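Local coordinates for protein ParB-C (Sulfolobus sp. NOB8H2, PDB 4RS7) that probably binds DNA through a histone-like fold, as the C-terminal domain of the ParB component of an archaeal DNA segregation machinery, at residues 1-6 with 25-30. Sequence-based numbering, arbitrary orientation.
Sequences ADLESL and KDAEKV
A27 meets both leucines of the N-terminal helix 2-9, L3 and L6, which stand one turn apart. Its CB, directed at that helix, packs 4.0 Å from CD2 of L3 and a looser 4.5 Å from CD2 of L6. The backbone carbonyl of A27 takes part as well: CD2 of L6 lies 3.3 Å from A27 O, a close van der Waals approach of a methyl to a carbonyl oxygen, and CD2 of L3 reaches the same oxygen at 3.8 Å. L3 has CG anti to its carbonyl carbon (chi1 -64°), beside the backbone N; of its two methyls, CD2 lies over the face of the A27-E28 peptide, 3.9 Å from E28 N. E28, an exposed residue, flanks L3 with the aliphatic part of its side chain, CG standing 4.2 Å from L3 CD2. Segments 2-6 and 25-30 are inclined at 71°, with a closest axis approach of 9.8 Å, where the start of helix 2-9 lies across the first turns of helix 24-50, the long helix of this histone-like fold. One turn beyond A27, V30 presents CG1 to both methyls of L6, 4.0 Å from CD1 as from CD2, the two side chains crossing at about a right angle. L6 also rests on Y31 and W34, while V30 packs on M73 of the second subunit.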
loop_
_atom_site.group_PDB
_atom_site.type_symbol
_atom_site.label_atom_id
_atom_site.label_comp_id
_atom_site.label_asym_id
_atom_site.label_seq_id
_atom_site.Cartn_x
_atom_site.Cartn_y
_atom_site.Cartn_z
ATOM N N ALA A 1 4.924 -23.884 -10.300
ATOM C CA ALA A 1 5.414 -23.487 -8.983
ATOM C C ALA A 1 4.546 -22.389 -8.372
ATOM O O ALA A 1 4.831 -21.890 -7.282
ATOM C CB ALA A 1 6.865 -23.032 -9.074
ATOM N N ASP A 2 3.483 -22.020 -9.078
ATOM C CA ASP A 2 2.597 -20.961 -8.620
ATOM C C ASP A 2 2.005 -21.253 -7.246
ATOM O O ASP A 2 2.345 -20.588 -6.270
ATOM C CB ASP A 2 1.477 -20.708 -9.634
ATOM C CG ASP A 2 1.984 -20.080 -10.918
ATOM O OD1 ASP A 2 3.093 -19.504 -10.900
ATOM O OD2 ASP A 2 1.273 -20.157 -11.943
ATOM N N LEU A 3 1.122 -22.246 -7.175
ATOM C CA LEU A 3 0.386 -22.517 -5.943
ATOM C C LEU A 3 1.306 -22.756 -4.753
ATOM O O LEU A 3 0.971 -22.410 -3.622
ATOM C CB LEU A 3 -0.579 -23.690 -6.125
ATOM C CG LEU A 3 -1.696 -23.445 -7.139
ATOM C CD1 LEU A 3 -2.687 -24.593 -7.128
ATOM C CD2 LEU A 3 -2.401 -22.130 -6.838
ATOM N N GLU A 4 2.470 -23.342 -5.002
ATOM C CA GLU A 4 3.408 -23.586 -3.919
ATOM C C GLU A 4 3.935 -22.272 -3.349
ATOM O O GLU A 4 4.109 -22.140 -2.139
ATOM C CB GLU A 4 4.559 -24.478 -4.374
ATOM C CG GLU A 4 4.974 -25.482 -3.315
ATOM C CD GLU A 4 3.783 -26.238 -2.743
ATOM O OE1 GLU A 4 2.934 -26.701 -3.535
ATOM O OE2 GLU A 4 3.690 -26.358 -1.502
ATOM N N SER A 5 4.192 -21.304 -4.223
ATOM C CA SER A 5 4.651 -19.993 -3.781
ATOM C C SER A 5 3.552 -19.312 -2.976
ATOM O O SER A 5 3.803 -18.760 -1.906
ATOM C CB SER A 5 5.048 -19.124 -4.973
ATOM O OG SER A 5 6.216 -19.622 -5.599
ATOM N N LEU A 6 2.332 -19.371 -3.497
ATOM C CA LEU A 6 1.178 -18.782 -2.825
ATOM C C LEU A 6 0.991 -19.364 -1.425
ATOM O O LEU A 6 0.784 -18.627 -0.460
ATOM C CB LEU A 6 -0.087 -18.999 -3.655
ATOM C CG LEU A 6 -1.380 -18.506 -3.004
ATOM C CD1 LEU A 6 -1.386 -16.982 -2.924
ATOM C CD2 LEU A 6 -2.597 -19.012 -3.762
ATOM N N LYS A 25 -8.761 -24.482 -8.234
ATOM C CA LYS A 25 -9.020 -23.399 -9.178
ATOM C C LYS A 25 -9.244 -22.096 -8.424
ATOM O O LYS A 25 -8.802 -21.034 -8.860
ATOM C CB LYS A 25 -10.227 -23.703 -10.067
ATOM C CG LYS A 25 -9.868 -24.231 -11.448
ATOM C CD LYS A 25 -10.876 -23.767 -12.491
ATOM C CE LYS A 25 -10.872 -22.248 -12.621
ATOM N NZ LYS A 25 -11.862 -21.754 -13.622
ATOM N N ASP A 26 -9.941 -22.183 -7.295
ATOM C CA ASP A 26 -10.103 -21.036 -6.410
ATOM C C ASP A 26 -8.737 -20.468 -6.042
ATOM O O ASP A 26 -8.511 -19.264 -6.136
ATOM C CB ASP A 26 -10.846 -21.433 -5.129
ATOM C CG ASP A 26 -12.340 -21.601 -5.338
ATOM O OD1 ASP A 26 -12.879 -21.030 -6.308
ATOM O OD2 ASP A 26 -12.977 -22.299 -4.516
ATOM N N ALA A 27 -7.832 -21.345 -5.613
ATOM C CA ALA A 27 -6.494 -20.933 -5.203
ATOM C C ALA A 27 -5.721 -20.301 -6.359
ATOM O O ALA A 27 -4.893 -19.410 -6.148
ATOM C CB ALA A 27 -5.722 -22.117 -4.628
ATOM N N GLU A 28 -5.995 -20.768 -7.575
ATOM C CA GLU A 28 -5.358 -20.234 -8.776
ATOM C C GLU A 28 -5.747 -18.777 -9.000
ATOM O O GLU A 28 -4.924 -17.962 -9.419
ATOM C CB GLU A 28 -5.725 -21.073 -10.007
ATOM C CG GLU A 28 -5.170 -22.488 -9.976
ATOM C CD GLU A 28 -5.496 -23.284 -11.229
ATOM O OE1 GLU A 28 -6.298 -22.803 -12.058
ATOM O OE2 GLU A 28 -4.944 -24.392 -11.383
ATOM N N LYS A 29 -7.008 -18.464 -8.726
ATOM C CA LYS A 29 -7.500 -17.094 -8.806
ATOM C C LYS A 29 -6.810 -16.223 -7.763
ATOM O O LYS A 29 -6.382 -15.108 -8.056
ATOM C CB LYS A 29 -9.012 -17.059 -8.585
ATOM C CG LYS A 29 -9.826 -17.747 -9.672
ATOM C CD LYS A 29 -11.235 -18.053 -9.180
ATOM C CE LYS A 29 -12.173 -18.393 -10.326
ATOM N NZ LYS A 29 -12.503 -17.190 -11.141
ATOM N N VAL A 30 -6.709 -16.742 -6.542
ATOM C CA VAL A 30 -6.065 -16.031 -5.441
ATOM C C VAL A 30 -4.608 -15.714 -5.771
ATOM O O VAL A 30 -4.120 -14.625 -5.473
ATOM C CB VAL A 30 -6.137 -16.846 -4.135
ATOM C CG1 VAL A 30 -5.350 -16.165 -3.024
ATOM C CG2 VAL A 30 -7.590 -17.059 -3.722
#